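Local atomic coordinates of thiamin pyrophosphokinase (Geobacillus thermodenitrificans, PDB entry 3K94), a protein that probably transfers a pyrophosphoryl group from ATP to thiamine, yielding the cofactor thiamine diphosphate and AMP. Residues 151-157 with 203-209; 34-39 with 61-66; 85-89 with 119-124; 141-145 with 190-195. All blocks are in the same frame, centred on the assembly; numbering follows the deposited sequence.

Interaction 1: residues 151-157 with 203-209; sequences YVSYIPV and ILMMIRS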
loop_
_atom_site.group_PDB
_atom_site.type_symbol
_atom_site.label_atom_id
_atom_site.label_comp_id
_atom_site.label_asym_id
_atom_site.label_seq_id
_atom_site.Cartn_x
_atom_site.Cartn_y
_atom_site.Cartn_z
ATOM N N TYR B 151 -11.428 -7.960 -9.093
ATOM C CA TYR B 151 -11.760 -6.592 -8.739
ATOM C C TYR B 151 -10.898 -5.579 -9.478
ATOM O O TYR B 151 -9.723 -5.834 -9.747
ATOM C CB TYR B 151 -11.623 -6.412 -7.240
ATOM C CG TYR B 151 -12.146 -7.599 -6.451
ATOM C CD1 TYR B 151 -13.502 -7.928 -6.452
ATOM C CD2 TYR B 151 -11.285 -8.384 -5.704
ATOM C CE1 TYR B 151 -13.979 -9.021 -5.724
ATOM C CE2 TYR B 151 -11.750 -9.465 -4.973
ATOM C CZ TYR B 151 -13.090 -9.779 -4.984
ATOM O OH TYR B 151 -13.519 -10.863 -4.258
ATOM N N VAL B 152 -11.495 -4.439 -9.813
ATOM C CA VAL B 152 -10.772 -3.322 -10.408
ATOM C C VAL B 152 -11.088 -2.047 -9.633
ATOM O O VAL B 152 -12.249 -1.757 -9.338
ATOM C CB VAL B 152 -11.128 -3.127 -11.900
ATOM C CG1 VAL B 152 -10.247 -2.043 -12.532
ATOM C CG2 VAL B 152 -10.973 -4.434 -12.658
ATOM N N SER B 153 -10.057 -1.284 -9.291
ATOM C CA SER B 153 -10.266 -0.017 -8.602
ATOM C C SER B 153 -9.477 1.076 -9.291
ATOM O O SER B 153 -8.344 0.852 -9.746
ATOM C CB SER B 153 -9.852 -0.112 -7.134
ATOM O OG SER B 153 -10.446 -1.241 -6.533
ATOM N N TYR B 154 -10.091 2.249 -9.389
ATOM C CA TYR B 154 -9.425 3.416 -9.937
ATOM C C TYR B 154 -9.333 4.483 -8.871
ATOM O O TYR B 154 -10.331 4.800 -8.208
ATOM C CB TYR B 154 -10.177 3.953 -11.150
ATOM C CG TYR B 154 -10.147 2.996 -12.307
ATOM C CD1 TYR B 154 -9.023 2.893 -13.110
ATOM C CD2 TYR B 154 -11.239 2.181 -12.594
ATOM C CE1 TYR B 154 -8.984 2.009 -14.167
ATOM C CE2 TYR B 154 -11.212 1.305 -13.647
ATOM C CZ TYR B 154 -10.079 1.214 -14.431
ATOM O OH TYR B 154 -10.041 0.329 -15.485
ATOM N N ILE B 155 -8.128 5.018 -8.705
ATOM C CA ILE B 155 -7.874 6.078 -7.749
ATOM C C ILE B 155 -7.137 7.223 -8.422
ATOM O O ILE B 155 -6.090 7.010 -9.028
ATOM C CB ILE B 155 -7.055 5.568 -6.561
ATOM C CG1 ILE B 155 -7.829 4.480 -5.832
ATOM C CG2 ILE B 155 -6.729 6.712 -5.600
ATOM C CD1 ILE B 155 -7.066 3.841 -4.692
ATOM N N PRO B 156 -7.687 8.444 -8.332
ATOM C CA PRO B 156 -7.029 9.619 -8.915
ATOM C C PRO B 156 -5.762 9.971 -8.133
ATOM O O PRO B 156 -5.797 10.025 -6.915
ATOM C CB PRO B 156 -8.068 10.724 -8.721
ATOM C CG PRO B 156 -8.787 10.325 -7.485
ATOM C CD PRO B 156 -8.873 8.816 -7.541
ATOM N N VAL B 157 -4.656 10.184 -8.830
ATOM C CA VAL B 157 -3.415 10.598 -8.195
ATOM C C VAL B 157 -3.306 12.123 -8.232
ATOM O O VAL B 157 -2.945 12.764 -7.242
ATOM C CB VAL B 157 -2.194 9.960 -8.895
ATOM C CG1 VAL B 157 -0.906 10.552 -8.369
ATOM C CG2 VAL B 157 -2.207 8.447 -8.708
ATOM N N ILE B 203 -3.735 12.177 -13.709
ATOM C CA ILE B 203 -2.939 10.981 -13.473
ATOM C C ILE B 203 -3.738 10.001 -12.636
ATOM O O ILE B 203 -4.234 10.352 -11.569
ATOM C CB ILE B 203 -1.642 11.299 -12.717
ATOM C CG1 ILE B 203 -0.858 12.406 -13.422
ATOM C CG2 ILE B 203 -0.776 10.042 -12.572
ATOM C CD1 ILE B 203 0.472 12.680 -12.771
ATOM N N LEU B 204 -3.844 8.763 -13.097
ATOM C CA LEU B 204 -4.793 7.831 -12.500
ATOM C C LEU B 204 -4.162 6.496 -12.151
ATOM O O LEU B 204 -3.412 5.922 -12.948
ATOM C CB LEU B 204 -5.958 7.599 -13.457
ATOM C CG LEU B 204 -7.100 6.719 -12.964
ATOM C CD1 LEU B 204 -7.983 7.527 -12.023
ATOM C CD2 LEU B 204 -7.918 6.198 -14.135
HETATM N N MSE B 205 -4.485 5.992 -10.966
HETATM C CA MSE B 205 -3.987 4.697 -10.539
HETATM C C MSE B 205 -5.026 3.613 -10.750
HETATM O O MSE B 205 -6.187 3.786 -10.393
HETATM C CB MSE B 205 -3.580 4.747 -9.063
HETATM C CG MSE B 205 -3.139 3.406 -8.517
HETATM SE SE MSE B 205 -2.525 3.465 -6.643
HETATM C CE MSE B 205 -3.975 4.496 -5.863
HETATM N N MSE B 206 -4.612 2.491 -11.333
HETATM C CA MSE B 206 -5.484 1.322 -11.384
HETATM C C MSE B 206 -4.937 0.169 -10.559
HETATM O O MSE B 206 -3.766 -0.166 -10.656
HETATM C CB MSE B 206 -5.724 0.839 -12.815
HETATM C CG MSE B 206 -6.601 -0.423 -12.858
HETATM SE SE MSE B 206 -7.015 -1.120 -14.662
HETATM C CE MSE B 206 -5.188 -1.342 -15.363
ATOM N N ILE B 207 -5.794 -0.433 -9.742
ATOM C CA ILE B 207 -5.435 -1.670 -9.071
ATOM C C ILE B 207 -6.422 -2.772 -9.437
ATOM O O ILE B 207 -7.627 -2.609 -9.278
ATOM C CB ILE B 207 -5.371 -1.495 -7.546
ATOM C CG1 ILE B 207 -4.273 -0.491 -7.176
ATOM C CG2 ILE B 207 -5.107 -2.848 -6.878
ATOM C CD1 ILE B 207 -4.385 0.063 -5.748
ATOM N N ARG B 208 -5.903 -3.872 -9.974
ATOM C CA ARG B 208 -6.708 -5.063 -10.210
ATOM C C ARG B 208 -6.289 -6.055 -9.162
ATOM O O ARG B 208 -5.101 -6.295 -8.966
ATOM C CB ARG B 208 -6.482 -5.642 -11.614
ATOM C CG ARG B 208 -6.809 -4.690 -12.755
ATOM C CD ARG B 208 -6.550 -5.341 -14.117
ATOM N NE ARG B 208 -7.575 -6.330 -14.450
ATOM C CZ ARG B 208 -7.632 -7.031 -15.585
ATOM N NH1 ARG B 208 -6.718 -6.875 -16.540
ATOM N NH2 ARG B 208 -8.609 -7.906 -15.758
ATOM N N SER B 209 -7.251 -6.627 -8.459
ATOM C CA SER B 209 -6.896 -7.485 -7.354
ATOM C C SER B 209 -7.775 -8.720 -7.265
ATOM O O SER B 209 -8.751 -8.860 -7.997
ATOM C CB SER B 209 -6.955 -6.699 -6.040
ATOM O OG SER B 209 -8.234 -6.114 -5.834
HETATM O O HOH W 1 -8.999 -3.798 -7.154
#

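Interaction 2: residues 34-39 with 61-66; sequences TMTLLE and KLQQAF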
loop_
_atom_site.group_PDB
_atom_site.type_symbol
_atom_site.label_atom_id
_atom_site.label_comp_id
_atom_site.label_asym_id
_atom_site.label_seq_id
_atom_site.Cartn_x
_atom_site.Cartn_y
_atom_site.Cartn_z
ATOM N N THR B 34 17.302 -11.787 -5.353
ATOM C CA THR B 34 18.194 -12.609 -6.165
ATOM C C THR B 34 18.169 -14.080 -5.751
ATOM O O THR B 34 18.252 -14.965 -6.604
ATOM C CB THR B 34 19.649 -12.072 -6.132
ATOM O OG1 THR B 34 19.702 -10.820 -6.822
ATOM C CG2 THR B 34 20.611 -13.059 -6.796
HETATM N N MSE B 35 18.062 -14.337 -4.446
HETATM C CA MSE B 35 17.963 -15.708 -3.940
HETATM C C MSE B 35 16.692 -16.409 -4.450
HETATM O O MSE B 35 16.711 -17.605 -4.755
HETATM C CB MSE B 35 17.987 -15.740 -2.402
HETATM C CG MSE B 35 19.214 -15.164 -1.765
HETATM SE SE MSE B 35 20.839 -15.833 -2.658
HETATM C CE MSE B 35 20.592 -17.767 -2.346
ATOM N N THR B 36 15.589 -15.665 -4.534
ATOM C CA THR B 36 14.339 -16.211 -5.078
ATOM C C THR B 36 14.545 -16.687 -6.518
ATOM O O THR B 36 14.101 -17.780 -6.892
ATOM C CB THR B 36 13.200 -15.180 -5.031
ATOM O OG1 THR B 36 12.996 -14.768 -3.676
ATOM C CG2 THR B 36 11.892 -15.771 -5.592
ATOM N N LEU B 37 15.227 -15.868 -7.316
ATOM C CA LEU B 37 15.581 -16.249 -8.683
ATOM C C LEU B 37 16.423 -17.531 -8.717
ATOM O O LEU B 37 16.141 -18.435 -9.499
ATOM C CB LEU B 37 16.324 -15.115 -9.393
ATOM C CG LEU B 37 15.537 -13.801 -9.526
ATOM C CD1 LEU B 37 16.411 -12.684 -10.090
ATOM C CD2 LEU B 37 14.295 -13.999 -10.382
ATOM N N LEU B 38 17.453 -17.600 -7.876
ATOM C CA LEU B 38 18.331 -18.775 -7.847
ATOM C C LEU B 38 17.495 -20.015 -7.554
ATOM O O LEU B 38 17.700 -21.071 -8.146
ATOM C CB LEU B 38 19.407 -18.627 -6.768
ATOM C CG LEU B 38 20.707 -19.449 -6.811
ATOM C CD1 LEU B 38 21.156 -19.814 -5.407
ATOM C CD2 LEU B 38 20.600 -20.698 -7.666
ATOM N N GLU B 39 16.553 -19.873 -6.631
ATOM C CA GLU B 39 15.727 -20.994 -6.212
ATOM C C GLU B 39 14.858 -21.517 -7.342
ATOM O O GLU B 39 14.596 -22.715 -7.418
ATOM C CB GLU B 39 14.861 -20.609 -5.012
ATOM C CG GLU B 39 15.659 -20.392 -3.746
ATOM C CD GLU B 39 16.445 -21.628 -3.340
ATOM O OE1 GLU B 39 16.036 -22.750 -3.721
ATOM O OE2 GLU B 39 17.471 -21.479 -2.637
ATOM N N LYS B 61 25.795 -19.719 -1.554
ATOM C CA LYS B 61 25.010 -20.429 -2.567
ATOM C C LYS B 61 24.930 -19.644 -3.875
ATOM O O LYS B 61 25.024 -20.201 -4.968
ATOM C CB LYS B 61 23.597 -20.720 -2.056
ATOM C CG LYS B 61 23.496 -21.901 -1.118
ATOM C CD LYS B 61 22.064 -22.410 -1.058
ATOM C CE LYS B 61 21.601 -22.892 -2.435
ATOM N NZ LYS B 61 20.202 -23.420 -2.426
ATOM N N LEU B 62 24.778 -18.336 -3.755
ATOM C CA LEU B 62 24.700 -17.458 -4.914
ATOM C C LEU B 62 25.997 -17.450 -5.732
ATOM O O LEU B 62 25.967 -17.647 -6.952
ATOM C CB LEU B 62 24.384 -16.040 -4.455
ATOM C CG LEU B 62 23.790 -15.010 -5.408
ATOM C CD1 LEU B 62 24.584 -13.708 -5.347
ATOM C CD2 LEU B 62 23.670 -15.530 -6.836
ATOM N N GLN B 63 27.135 -17.203 -5.084
ATOM C CA GLN B 63 28.360 -17.097 -5.870
ATOM C C GLN B 63 28.762 -18.456 -6.415
ATOM O O GLN B 63 29.374 -18.547 -7.470
ATOM C CB GLN B 63 29.497 -16.382 -5.127
ATOM C CG GLN B 63 30.496 -17.246 -4.408
ATOM C CD GLN B 63 31.403 -18.057 -5.313
ATOM O OE1 GLN B 63 32.081 -17.542 -6.218
ATOM N NE2 GLN B 63 31.429 -19.348 -5.057
ATOM N N GLN B 64 28.400 -19.513 -5.699
ATOM C CA GLN B 64 28.612 -20.868 -6.195
ATOM C C GLN B 64 27.866 -21.092 -7.521
ATOM O O GLN B 64 28.449 -21.522 -8.526
ATOM C CB GLN B 64 28.160 -21.872 -5.133
ATOM C CG GLN B 64 27.630 -23.168 -5.683
ATOM C CD GLN B 64 28.713 -24.006 -6.277
ATOM O OE1 GLN B 64 28.457 -24.866 -7.122
ATOM N NE2 GLN B 64 29.947 -23.759 -5.852
ATOM N N ALA B 65 26.572 -20.780 -7.510
ATOM C CA ALA B 65 25.723 -20.898 -8.689
ATOM C C ALA B 65 26.140 -19.962 -9.826
ATOM O O ALA B 65 26.235 -20.393 -10.964
ATOM C CB ALA B 65 24.250 -20.663 -8.315
ATOM N N PHE B 66 26.370 -18.685 -9.526
ATOM C CA PHE B 66 26.741 -17.709 -10.554
ATOM C C PHE B 66 27.994 -16.921 -10.163
ATOM O O PHE B 66 27.897 -15.767 -9.735
ATOM C CB PHE B 66 25.596 -16.720 -10.792
ATOM C CG PHE B 66 24.251 -17.368 -10.926
ATOM C CD1 PHE B 66 23.966 -18.182 -12.004
ATOM C CD2 PHE B 66 23.263 -17.142 -9.984
ATOM C CE1 PHE B 66 22.717 -18.776 -12.128
ATOM C CE2 PHE B 66 22.027 -17.732 -10.106
ATOM C CZ PHE B 66 21.759 -18.554 -11.188
#

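Interaction 3: residues 85-89 with 119-124; sequences LDWAV and YADRPI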
loop_
_atom_site.group_PDB
_atom_site.type_symbol
_atom_site.label_atom_id
_atom_site.label_comp_id
_atom_site.label_asym_id
_atom_site.label_seq_id
_atom_site.Cartn_x
_atom_site.Cartn_y
_atom_site.Cartn_z
ATOM N N LEU B 85 15.255 -0.111 -11.347
ATOM C CA LEU B 85 14.265 0.416 -12.275
ATOM C C LEU B 85 14.860 1.496 -13.188
ATOM O O LEU B 85 14.579 1.512 -14.388
ATOM C CB LEU B 85 13.037 0.946 -11.545
ATOM C CG LEU B 85 11.928 1.449 -12.471
ATOM C CD1 LEU B 85 11.354 0.331 -13.356
ATOM C CD2 LEU B 85 10.861 2.100 -11.648
ATOM N N ASP B 86 15.675 2.384 -12.618
ATOM C CA ASP B 86 16.366 3.408 -13.394
ATOM C C ASP B 86 17.095 2.773 -14.597
ATOM O O ASP B 86 17.102 3.314 -15.704
ATOM C CB ASP B 86 17.368 4.153 -12.509
ATOM C CG ASP B 86 16.709 5.123 -11.541
ATOM O OD1 ASP B 86 15.509 5.447 -11.711
ATOM O OD2 ASP B 86 17.403 5.565 -10.599
ATOM N N TRP B 87 17.699 1.612 -14.375
ATOM C CA TRP B 87 18.398 0.906 -15.438
ATOM C C TRP B 87 17.387 0.281 -16.398
ATOM O O TRP B 87 17.440 0.502 -17.610
ATOM C CB TRP B 87 19.357 -0.152 -14.858
ATOM C CG TRP B 87 19.913 -1.101 -15.896
ATOM C CD1 TRP B 87 20.992 -0.884 -16.717
ATOM C CD2 TRP B 87 19.409 -2.404 -16.236
ATOM N NE1 TRP B 87 21.178 -1.965 -17.545
ATOM C CE2 TRP B 87 20.227 -2.912 -17.271
ATOM C CE3 TRP B 87 18.342 -3.185 -15.776
ATOM C CZ2 TRP B 87 20.014 -4.166 -17.850
ATOM C CZ3 TRP B 87 18.137 -4.436 -16.346
ATOM C CH2 TRP B 87 18.967 -4.910 -17.373
ATOM N N ALA B 88 16.460 -0.495 -15.850
ATOM C CA ALA B 88 15.414 -1.145 -16.642
ATOM C C ALA B 88 14.738 -0.222 -17.656
ATOM O O ALA B 88 14.525 -0.614 -18.800
ATOM C CB ALA B 88 14.363 -1.759 -15.720
ATOM N N VAL B 89 14.374 0.991 -17.244
ATOM C CA VAL B 89 13.657 1.887 -18.158
ATOM C C VAL B 89 14.497 2.373 -19.345
ATOM O O VAL B 89 13.981 3.062 -20.221
ATOM C CB VAL B 89 13.062 3.123 -17.450
ATOM C CG1 VAL B 89 12.111 2.696 -16.350
ATOM C CG2 VAL B 89 14.172 4.025 -16.916
ATOM N N TYR B 119 8.026 7.485 -13.377
ATOM C CA TYR B 119 8.082 6.923 -14.724
ATOM C C TYR B 119 6.685 6.604 -15.259
ATOM O O TYR B 119 6.482 5.587 -15.921
ATOM C CB TYR B 119 8.956 5.666 -14.744
ATOM C CG TYR B 119 10.417 5.923 -14.416
ATOM C CD1 TYR B 119 11.230 6.630 -15.291
ATOM C CD2 TYR B 119 10.981 5.448 -13.242
ATOM C CE1 TYR B 119 12.566 6.864 -14.995
ATOM C CE2 TYR B 119 12.309 5.668 -12.941
ATOM C CZ TYR B 119 13.097 6.381 -13.816
ATOM O OH TYR B 119 14.424 6.599 -13.517
ATOM N N ALA B 120 5.727 7.480 -14.971
ATOM C CA ALA B 120 4.338 7.239 -15.335
ATOM C C ALA B 120 4.122 6.974 -16.828
ATOM O O ALA B 120 3.167 6.309 -17.204
ATOM C CB ALA B 120 3.446 8.394 -14.851
ATOM N N ASP B 121 4.998 7.492 -17.679
ATOM C CA ASP B 121 4.843 7.264 -19.119
ATOM C C ASP B 121 5.368 5.912 -19.592
ATOM O O ASP B 121 5.236 5.571 -20.762
ATOM C CB ASP B 121 5.469 8.397 -19.952
ATOM C CG ASP B 121 6.958 8.603 -19.664
ATOM O OD1 ASP B 121 7.470 8.140 -18.620
ATOM O OD2 ASP B 121 7.621 9.257 -20.494
ATOM N N ARG B 122 5.965 5.147 -18.685
ATOM C CA ARG B 122 6.481 3.817 -19.022
ATOM C C ARG B 122 5.561 2.713 -18.513
ATOM O O ARG B 122 4.906 2.863 -17.490
ATOM C CB ARG B 122 7.865 3.617 -18.417
ATOM C CG ARG B 122 8.743 4.848 -18.465
ATOM C CD ARG B 122 9.024 5.271 -19.894
ATOM N NE ARG B 122 10.273 6.023 -19.980
ATOM C CZ ARG B 122 11.413 5.519 -20.438
ATOM N NH1 ARG B 122 11.464 4.262 -20.862
ATOM N NH2 ARG B 122 12.498 6.274 -20.477
ATOM N N PRO B 123 5.533 1.587 -19.225
ATOM C CA PRO B 123 4.708 0.435 -18.852
ATOM C C PRO B 123 5.338 -0.332 -17.700
ATOM O O PRO B 123 6.152 -1.221 -17.947
ATOM C CB PRO B 123 4.729 -0.436 -20.115
ATOM C CG PRO B 123 5.355 0.418 -21.189
ATOM C CD PRO B 123 6.260 1.358 -20.482
ATOM N N ILE B 124 4.974 -0.000 -16.465
ATOM C CA ILE B 124 5.552 -0.683 -15.311
ATOM C C ILE B 124 4.399 -1.180 -14.456
ATOM O O ILE B 124 3.428 -0.466 -14.278
ATOM C CB ILE B 124 6.485 0.257 -14.501
ATOM C CG1 ILE B 124 7.518 0.915 -15.424
ATOM C CG2 ILE B 124 7.192 -0.495 -13.373
ATOM C CD1 ILE B 124 8.049 2.218 -14.900
#

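Interaction 4: residues 141-145 with 190-195; sequences YTVMY and LIQSSG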
loop_
_atom_site.group_PDB
_atom_site.type_symbol
_atom_site.label_atom_id
_atom_site.label_comp_id
_atom_site.label_asym_id
_atom_site.label_seq_id
_atom_site.Cartn_x
_atom_site.Cartn_y
_atom_site.Cartn_z
ATOM N N TYR B 141 -6.743 3.012 -22.626
ATOM C CA TYR B 141 -6.012 1.816 -22.239
ATOM C C TYR B 141 -6.936 0.633 -22.265
ATOM O O TYR B 141 -8.123 0.772 -21.987
ATOM C CB TYR B 141 -5.430 1.991 -20.833
ATOM C CG TYR B 141 -4.472 3.154 -20.736
ATOM C CD1 TYR B 141 -3.132 3.002 -21.096
ATOM C CD2 TYR B 141 -4.906 4.407 -20.307
ATOM C CE1 TYR B 141 -2.251 4.064 -21.026
ATOM C CE2 TYR B 141 -4.031 5.478 -20.229
ATOM C CZ TYR B 141 -2.707 5.298 -20.597
ATOM O OH TYR B 141 -1.825 6.351 -20.525
ATOM N N THR B 142 -6.403 -0.536 -22.584
ATOM C CA THR B 142 -7.212 -1.747 -22.568
ATOM C C THR B 142 -7.141 -2.429 -21.219
ATOM O O THR B 142 -6.198 -2.231 -20.448
ATOM C CB THR B 142 -6.762 -2.777 -23.637
ATOM O OG1 THR B 142 -5.418 -3.188 -23.362
ATOM C CG2 THR B 142 -6.837 -2.177 -25.029
ATOM N N VAL B 143 -8.153 -3.242 -20.952
ATOM C CA VAL B 143 -8.175 -4.105 -19.796
ATOM C C VAL B 143 -8.705 -5.424 -20.343
ATOM O O VAL B 143 -9.760 -5.451 -20.965
ATOM C CB VAL B 143 -9.139 -3.535 -18.720
ATOM C CG1 VAL B 143 -9.290 -4.490 -17.562
ATOM C CG2 VAL B 143 -8.654 -2.183 -18.238
HETATM N N MSE B 144 -7.979 -6.515 -20.135
HETATM C CA MSE B 144 -8.388 -7.796 -20.693
HETATM C C MSE B 144 -8.818 -8.729 -19.584
HETATM O O MSE B 144 -8.239 -8.715 -18.505
HETATM C CB MSE B 144 -7.245 -8.441 -21.493
HETATM C CG MSE B 144 -6.554 -7.498 -22.478
HETATM SE SE MSE B 144 -7.737 -6.774 -23.873
HETATM C CE MSE B 144 -8.334 -8.454 -24.641
ATOM N N TYR B 145 -9.836 -9.543 -19.845
ATOM C CA TYR B 145 -10.265 -10.506 -18.847
ATOM C C TYR B 145 -9.055 -11.269 -18.325
ATOM O O TYR B 145 -8.205 -11.698 -19.100
ATOM C CB TYR B 145 -11.294 -11.492 -19.389
ATOM C CG TYR B 145 -11.559 -12.583 -18.388
ATOM C CD1 TYR B 145 -12.367 -12.348 -17.291
ATOM C CD2 TYR B 145 -10.961 -13.834 -18.509
ATOM C CE1 TYR B 145 -12.604 -13.327 -16.353
ATOM C CE2 TYR B 145 -11.191 -14.830 -17.563
ATOM C CZ TYR B 145 -12.017 -14.563 -16.488
ATOM O OH TYR B 145 -12.266 -15.528 -15.537
ATOM N N LEU B 190 -14.689 -5.936 -14.522
ATOM C CA LEU B 190 -14.744 -6.133 -15.953
ATOM C C LEU B 190 -15.780 -7.229 -16.209
ATOM O O LEU B 190 -15.639 -8.345 -15.714
ATOM C CB LEU B 190 -13.369 -6.523 -16.505
ATOM C CG LEU B 190 -13.284 -6.657 -18.029
ATOM C CD1 LEU B 190 -13.508 -5.301 -18.674
ATOM C CD2 LEU B 190 -11.936 -7.264 -18.479
ATOM N N ILE B 191 -16.835 -6.908 -16.948
ATOM C CA ILE B 191 -17.865 -7.899 -17.221
ATOM C C ILE B 191 -17.612 -8.570 -18.577
ATOM O O ILE B 191 -17.750 -9.783 -18.725
ATOM C CB ILE B 191 -19.282 -7.283 -17.191
ATOM C CG1 ILE B 191 -19.655 -6.872 -15.768
ATOM C CG2 ILE B 191 -20.298 -8.290 -17.684
ATOM C CD1 ILE B 191 -19.612 -8.039 -14.780
ATOM N N GLN B 192 -17.239 -7.780 -19.571
ATOM C CA GLN B 192 -17.017 -8.345 -20.895
ATOM C C GLN B 192 -15.639 -9.005 -20.996
ATOM O O GLN B 192 -14.864 -9.021 -20.035
ATOM C CB GLN B 192 -17.196 -7.285 -21.976
ATOM C CG GLN B 192 -18.575 -6.610 -21.988
ATOM C CD GLN B 192 -19.689 -7.557 -22.389
ATOM O OE1 GLN B 192 -19.435 -8.671 -22.844
ATOM N NE2 GLN B 192 -20.935 -7.119 -22.222
ATOM N N SER B 193 -15.357 -9.561 -22.169
ATOM C CA SER B 193 -14.114 -10.251 -22.435
ATOM C C SER B 193 -12.969 -9.247 -22.361
ATOM O O SER B 193 -11.823 -9.598 -22.087
ATOM C CB SER B 193 -14.180 -10.856 -23.840
ATOM O OG SER B 193 -13.274 -11.925 -23.991
ATOM N N SER B 194 -13.292 -7.989 -22.624
ATOM C CA SER B 194 -12.287 -6.945 -22.629
ATOM C C SER B 194 -12.978 -5.621 -22.492
ATOM O O SER B 194 -14.192 -5.524 -22.704
ATOM C CB SER B 194 -11.496 -6.966 -23.948
ATOM O OG SER B 194 -12.278 -6.421 -25.004
ATOM N N GLY B 195 -12.213 -4.592 -22.149
ATOM C CA GLY B 195 -12.781 -3.270 -21.965
ATOM C C GLY B 195 -11.713 -2.205 -22.060
ATOM O O GLY B 195 -10.546 -2.515 -22.287
#

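Interaction 1: residues 151-157 with 203-209
Strands 151-156 and 204-209 run antiparallel, their axes 4.6 Å apart. Six backbone hydrogen bonds join Tyr151 to Ser209, Ser153 to Ile207 and Ile155 to Met205, and Val157 N adds a seventh to Ile203 O (2.8 Å). On the face of Val152, Tyr154 and Met206, the selenomethionine Met206 is extended (chi1 and chi2 both t), which carries SE to 4.7 Å from the centroid of the Tyr154 ring, an oblique Met-aromatic contact, and to 4.0 Å from Val152 CG1. Tyr154, chi1 m, also lays CD1 3.6 Å from Leu204 CD2, while rings of Phe164 and Phe197 pack against it. On the other face Met205 has the same t, t, p conformation as Met206, which brings its CE to 3.3 Å from Ile155 CB. Ser153 (m) and Ser209 (p) turn their hydroxyls to one water, 3.0 Å from Ser153 OG and 2.8 Å from Ser209 OG, which also donates to Ile207 O. Ser209 OG further bonds Asp107 of the second subunit, whose Phe110 packs on Ile155 and Ile207. One face thus meets the small sheet of strands 139-144 and 194-199, the other the dimer partner, as in the beta-sandwich thiamine-binding domain of thiamin pyrophosphokinases.

Interaction 2: residues 34-39 with 61-66
This is a helix-helix packing contact at the far end of the catalytic domain, about 23 Å from the chain centre, between helices 33-40 and 56-65. The segment axes cross at 53° and approach no closer than 10.6 Å, so side chains rather than backbones fill the gap. Leu38 is the centre of the contact: its CD2 lies 3.7 Å from Ala65 CB, its CG 3.9 Å from Phe66 CE2, and its CD1 3.9 Å from Lys61 O. One turn earlier, Thr34 CG2 meets Leu62 CD2 at 3.9 Å, and the folded m, m, m side chain of selenomethionine Met35 sets SE 4.0 Å from Leu62 CB. At the exposed margin Glu39 OE2 and Lys61 NZ form a salt bridge whose hydrogen bond is weak at 3.4 Å. Phe66, the first residue to leave helical geometry, turns its ring back toward Leu38 and also touches Arg43. The helices are successive connections of the parallel sheet: 33-40 leads from strand 28-30 to its neighbour 46-48, and 56-65 from 46-48 to the next strand, 71-72.

Interaction 3: residues 85-89 with 119-124
Val89, Leu85, Ile124 and the ring of Tyr119 form the apolar centre. Val89 CG1 sits over one face of the Tyr119 ring, 4.1 Å from its centroid and 11° off the normal, a CH-pi contact, and Val89 CG2 comes within 3.8 Å of Tyr119 CE1. Leu85, one helical turn earlier, brings CD2 to 3.7 Å from Tyr119 CD2 and CD1 to 4.1 Å from Ile124 CD1; Val89 CG1 reaches the same Ile124 CD1 at 4.3 Å. Leu115 and Leu116 of helix 106-118 continue this core, touching Leu85 and Ile124 respectively. The contact thus packs the C-terminal end of helix 80-88 against the connection from helix 106-118 to strand 125-128, within the alpha/beta catalytic domain, whose parallel strands 97-99 and 125-128 are neighbours in the large sheet. Tyr119 leaves helical geometry and opens a type I beta turn, closed by Arg122 N to Tyr119 O at 2.8 Å; the turn redirects the chain toward the strand and brings Arg122 back to Val89. At the polar edge the Tyr119 hydroxyl donates a very short hydrogen bond, OH to Asp86 OD1 at 2.4 Å, near the plane of the ring. Farther out, Arg122 NH1 donates to Val89 O at 2.9 Å, with one face of the guanidinium over Val89 CB, while Arg122 NE keeps a long salt bridge of 3.8 Å to Asp121 OD1.

Interaction 4: residues 141-145 with 190-195
Val143 and Gly195 form an antiparallel hydrogen-bonded pair, with Val143 N to Gly195 O at 2.8 Å and Gly195 N to Val143 O at 2.9 Å; Met144 and Ser194 follow as a non-hydrogen-bonded pair, CA atoms 4.4 Å apart. This is the start of strand 194-199 pairing with the end of strand 139-144, an outer strand of the small antiparallel sheet in the thiamine-binding domain. Beyond the paired strands, Tyr145 N still donates to Ser193 O at 3.0 Å. Val143 faces inward, onto Met206 and Arg208 of the large sheet, and its CG1 lies 3.9 Å from Leu190 CD2. Leu190 takes up the room beside Gly195, where a modelled CB would clash with Leu190 CD1. On the exposed face, selenomethionine Met144 coils back (m, m, m) until its CE is 3.6 Å from Ser194 CB. The Tyr141 hydroxyl is hydrogen-bonded to Leu137 O, outside the two segments. Leu190 also packs on the backbone, its CD2 lying 3.4 Å from Tyr145 N.

From the N terminus, interaction 2 closes first, joining segments 34-39 and 61-66, 21 residues apart. Interaction 3 follows in series, closing a 29-residue loop that holds strand 97-99 and helix 106-118. The chain then enters the beta-rich half, where interaction 4 closes a 44-residue loop and interaction 1 a 45-residue one; the two cross, since 141-145, 151-157, 190-195 and 203-209 alternate. Strands 139-144 and 151-156 are consecutive, as are 194-199 and 204-209, so each pair steps from the small sheet to the large one. The two contacts touch through Arg208 NH2 and Met144 O, 2.9 Å apart, a probable hydrogen bond. Interaction 3 comes within about 5 Å (nearest atoms) of interaction 1.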